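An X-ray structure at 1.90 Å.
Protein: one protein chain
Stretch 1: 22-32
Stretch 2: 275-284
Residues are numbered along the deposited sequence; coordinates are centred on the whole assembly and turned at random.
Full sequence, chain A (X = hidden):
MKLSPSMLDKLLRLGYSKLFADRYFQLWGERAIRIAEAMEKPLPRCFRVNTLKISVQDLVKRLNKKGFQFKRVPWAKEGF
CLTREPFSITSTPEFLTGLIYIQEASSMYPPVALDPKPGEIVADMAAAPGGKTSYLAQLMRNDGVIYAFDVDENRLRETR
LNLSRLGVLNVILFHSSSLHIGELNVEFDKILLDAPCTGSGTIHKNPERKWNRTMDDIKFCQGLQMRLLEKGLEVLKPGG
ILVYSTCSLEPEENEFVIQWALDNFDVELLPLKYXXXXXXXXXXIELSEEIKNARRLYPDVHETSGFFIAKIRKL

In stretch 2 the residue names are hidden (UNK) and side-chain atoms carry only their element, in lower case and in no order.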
# COMPACT_ATOMS: atom_id res chain seq x y z
N ASP A 22 2.54 -23.71 10.16
CA ASP A 22 1.27 -24.42 10.13
C ASP A 22 0.17 -23.49 9.63
O ASP A 22 -0.71 -23.91 8.88
CB ASP A 22 0.90 -24.97 11.51
CG ASP A 22 1.73 -26.19 11.90
OD1 ASP A 22 2.15 -26.95 11.00
OD2 ASP A 22 1.95 -26.41 13.11
N ARG A 23 0.21 -22.23 10.05
CA ARG A 23 -0.78 -21.26 9.61
C ARG A 23 -0.72 -21.05 8.10
O ARG A 23 -1.75 -21.12 7.41
CB ARG A 23 -0.57 -19.92 10.33
CG ARG A 23 -1.20 -19.83 11.72
CD ARG A 23 -0.68 -18.64 12.51
NE ARG A 23 -0.90 -17.34 11.87
CZ ARG A 23 -2.02 -16.63 11.95
NH1 ARG A 23 -3.05 -17.08 12.67
NH2 ARG A 23 -2.12 -15.46 11.33
N TYR A 24 0.47 -20.81 7.57
CA TYR A 24 0.60 -20.60 6.14
C TYR A 24 0.18 -21.81 5.32
O TYR A 24 -0.43 -21.65 4.26
CB TYR A 24 2.03 -20.17 5.78
CG TYR A 24 2.41 -18.83 6.36
CD1 TYR A 24 1.43 -17.87 6.64
CD2 TYR A 24 3.73 -18.51 6.65
CE1 TYR A 24 1.75 -16.63 7.19
CE2 TYR A 24 4.07 -17.27 7.20
CZ TYR A 24 3.08 -16.34 7.47
OH TYR A 24 3.40 -15.11 8.01
N PHE A 25 0.48 -23.01 5.80
CA PHE A 25 0.08 -24.21 5.08
C PHE A 25 -1.45 -24.36 5.12
O PHE A 25 -2.06 -24.83 4.16
CB PHE A 25 0.75 -25.45 5.67
CG PHE A 25 0.38 -26.73 4.96
CD1 PHE A 25 -0.70 -27.50 5.40
CD2 PHE A 25 1.09 -27.15 3.85
CE1 PHE A 25 -1.07 -28.66 4.72
CE2 PHE A 25 0.73 -28.32 3.16
CZ PHE A 25 -0.35 -29.07 3.60
N GLN A 26 -2.07 -23.96 6.22
CA GLN A 26 -3.53 -24.05 6.34
C GLN A 26 -4.22 -23.04 5.42
O GLN A 26 -5.34 -23.26 4.97
CB GLN A 26 -3.96 -23.79 7.78
CG GLN A 26 -3.40 -24.77 8.78
CD GLN A 26 -3.90 -24.51 10.18
OE1 GLN A 26 -3.82 -23.39 10.68
NE2 GLN A 26 -4.41 -25.55 10.83
N LEU A 27 -3.53 -21.94 5.14
CA LEU A 27 -4.09 -20.90 4.29
C LEU A 27 -3.85 -21.14 2.80
O LEU A 27 -4.74 -20.90 1.98
CB LEU A 27 -3.51 -19.54 4.68
CG LEU A 27 -3.96 -19.00 6.05
CD1 LEU A 27 -3.13 -17.79 6.44
CD2 LEU A 27 -5.44 -18.65 5.99
N TRP A 28 -2.66 -21.63 2.45
CA TRP A 28 -2.33 -21.84 1.05
C TRP A 28 -1.85 -23.23 0.65
O TRP A 28 -1.52 -23.46 -0.51
CB TRP A 28 -1.28 -20.79 0.63
CG TRP A 28 -1.75 -19.38 0.84
CD1 TRP A 28 -2.71 -18.72 0.12
CD2 TRP A 28 -1.32 -18.47 1.87
NE1 TRP A 28 -2.91 -17.46 0.64
CE2 TRP A 28 -2.07 -17.28 1.71
CE3 TRP A 28 -0.38 -18.55 2.90
CZ2 TRP A 28 -1.91 -16.18 2.55
CZ3 TRP A 28 -0.22 -17.45 3.74
CH2 TRP A 28 -0.98 -16.28 3.56
N GLY A 29 -1.81 -24.16 1.60
CA GLY A 29 -1.36 -25.51 1.27
C GLY A 29 0.07 -25.51 0.77
O GLY A 29 0.90 -24.75 1.26
N GLU A 30 0.36 -26.37 -0.21
CA GLU A 30 1.72 -26.47 -0.76
C GLU A 30 2.26 -25.15 -1.32
O GLU A 30 3.47 -24.96 -1.39
CB GLU A 30 1.79 -27.55 -1.84
CG GLU A 30 0.76 -27.42 -2.96
CD GLU A 30 -0.58 -28.06 -2.62
OE1 GLU A 30 -1.24 -27.63 -1.65
OE2 GLU A 30 -0.97 -29.01 -3.34
N ARG A 31 1.37 -24.25 -1.72
CA ARG A 31 1.80 -22.96 -2.25
C ARG A 31 2.53 -22.16 -1.16
O ARG A 31 3.30 -21.25 -1.45
CB ARG A 31 0.60 -22.16 -2.77
CG ARG A 31 0.98 -20.82 -3.40
CD ARG A 31 -0.24 -20.00 -3.77
NE ARG A 31 0.13 -18.71 -4.36
CZ ARG A 31 -0.73 -17.80 -4.79
NH1 ARG A 31 -2.04 -18.02 -4.69
NH2 ARG A 31 -0.29 -16.67 -5.32
N ALA A 32 2.27 -22.52 0.09
CA ALA A 32 2.90 -21.85 1.22
C ALA A 32 4.41 -21.74 1.04
O ALA A 32 4.99 -20.67 1.25
CB ALA A 32 2.57 -22.58 2.51
N UNK A 275 -4.72 -8.28 -8.78
CA UNK A 275 -4.38 -9.18 -7.70
C UNK A 275 -5.32 -10.37 -7.66
O UNK A 275 -6.11 -10.58 -8.58
N UNK A 276 -5.21 -11.16 -6.60
CA UNK A 276 -6.07 -12.32 -6.44
C UNK A 276 -7.16 -11.96 -5.44
O UNK A 276 -7.03 -11.00 -4.68
o UNK A 276 -2.15 -15.05 -6.72
o UNK A 276 -3.86 -16.06 -5.76
c UNK A 276 -3.37 -15.13 -6.45
c UNK A 276 -4.30 -14.07 -6.99
c UNK A 276 -5.24 -13.51 -5.94
N UNK A 277 -8.27 -12.71 -5.43
CA UNK A 277 -9.36 -12.42 -4.50
C UNK A 277 -8.88 -12.59 -3.07
O UNK A 277 -8.06 -13.46 -2.79
c UNK A 277 -10.41 -13.47 -4.87
c UNK A 277 -8.60 -13.85 -6.31
c UNK A 277 -10.09 -13.81 -6.30
N UNK A 278 -9.39 -11.76 -2.16
CA UNK A 278 -9.01 -11.87 -0.76
C UNK A 278 -9.57 -13.20 -0.26
O UNK A 278 -10.41 -13.80 -0.93
c UNK A 278 -9.60 -10.71 0.05
N UNK A 279 -9.11 -13.65 0.89
CA UNK A 279 -9.54 -14.92 1.46
C UNK A 279 -10.90 -14.82 2.15
O UNK A 279 -11.11 -13.95 2.99
c UNK A 279 -8.49 -15.42 2.45
c UNK A 279 -6.10 -15.81 3.06
c UNK A 279 -7.01 -16.69 0.90
c UNK A 279 -7.07 -15.56 1.91
N UNK A 280 -11.83 -15.72 1.80
CA UNK A 280 -13.16 -15.69 2.42
C UNK A 280 -13.40 -16.87 3.36
O UNK A 280 -14.47 -16.99 3.96
c UNK A 280 -14.21 -14.44 0.50
c UNK A 280 -14.30 -15.67 1.38
o UNK A 280 -14.23 -16.84 0.57
N UNK A 281 -12.41 -17.76 3.47
CA UNK A 281 -12.52 -18.90 4.38
C UNK A 281 -11.17 -19.17 5.04
O UNK A 281 -10.72 -20.31 5.10
n UNK A 281 -14.06 -20.85 5.68
c UNK A 281 -12.98 -20.16 3.62
o UNK A 281 -13.34 -22.44 4.28
c UNK A 281 -13.47 -21.25 4.56
N UNK A 282 -10.51 -18.13 5.55
CA UNK A 282 -9.20 -18.34 6.19
C UNK A 282 -9.33 -19.17 7.46
O UNK A 282 -10.10 -18.83 8.35
c UNK A 282 -10.02 -16.20 6.77
c UNK A 282 -8.73 -16.92 6.47
c UNK A 282 -10.93 -16.72 5.67
N UNK A 283 -8.57 -20.26 7.53
CA UNK A 283 -8.60 -21.16 8.68
C UNK A 283 -9.98 -21.79 8.87
O UNK A 283 -10.31 -22.24 9.97
c UNK A 283 -8.22 -20.40 9.96
c UNK A 283 -6.89 -19.68 9.88
c UNK A 283 -5.72 -20.36 9.55
c UNK A 283 -4.50 -19.70 9.52
c UNK A 283 -5.59 -17.65 10.16
c UNK A 283 -4.43 -18.34 9.82
c UNK A 283 -6.81 -18.32 10.18
N UNK A 284 -10.78 -21.83 7.81
CA UNK A 284 -12.10 -22.41 7.90
C UNK A 284 -13.14 -21.46 8.46
O UNK A 284 -14.28 -21.85 8.72
O HOH W 1 -7.55 -21.74 5.23

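Position 275 has no side-chain atoms, and with phi 97° and psi -171° a CB would be jammed against the preceding carbonyl O; it is G275.

Position 276 carries three carbons, the third bearing two oxygens, a carboxylate on a two-carbon arm. Its CB points toward stretch 1, and both oxygens meet the R31 guanidinium end-on. This is E276. R31 NH1 donates to E276 OE1 at 2.9 Å (N-H...O angle 175°) and R31 NH2 to E276 OE2 at 2.8 Å (162°). The carboxylate lies at the guanidinium edge, near its plane, as a two-pronged salt bridge requires.

At position 277 three carbons close a ring onto the backbone N, out of reach of stretch 1, so it is P277. Position 278 has one carbon and no contact: A278.

Position 279 has four carbons forked at the second, the CB being unbranched. Its CB points toward stretch 1, and the fork lies near L27 and W28. The pattern gives L279 rather than isoleucine. L279 CD1 lies 4.1 Å from L27 CD2, and L279 CD2 lies 4.2 Å from W28 NE1, oblique to the indole.

Position 280 has one carbon carrying an oxygen and a second carbon, without contact to stretch 1, the pattern of T280. Position 281 has two carbons, the second bearing one oxygen and one nitrogen, an amide that also touches nothing there: N281.

Position 282 again closes three carbons onto its N, and this ring packs beside L27, giving P282; P282 CB is 3.7 Å from L27 CD2.

Position 283 has one carbon followed by a six-carbon ring without a hydroxyl. The ring takes L27 CD2 over its face and lies near R23 and Q26. It is F283. L27 CD2 sits 3.9 Å from the centroid of the F283 ring and 14° off its normal, a CH-pi contact. F283 CZ in turn lies over one face of the R23 guanidinium, 3.4 Å from R23 NH1.

Position 284 lacks side-chain atoms; its phi of 83° and psi of 7° would press a CB against the preceding carbonyl O, so it is G284.

The contact joins a polar clamp to an apolar patch. R31, extended with chi1 to chi4 all near 180°, reaches E276, while L27 meets L279, P282 and F283 through its side chain. F283 has the largest covered area of any residue here, 125 Å² of the 421 Å² buried in total. A water also links the backbones, donating to Q26 O at 2.7 Å and accepting from F283 N at 2.9 Å, so main-chain groups tie helix and loop as well.

Stretch 2 275-284: GEPALTNPFG
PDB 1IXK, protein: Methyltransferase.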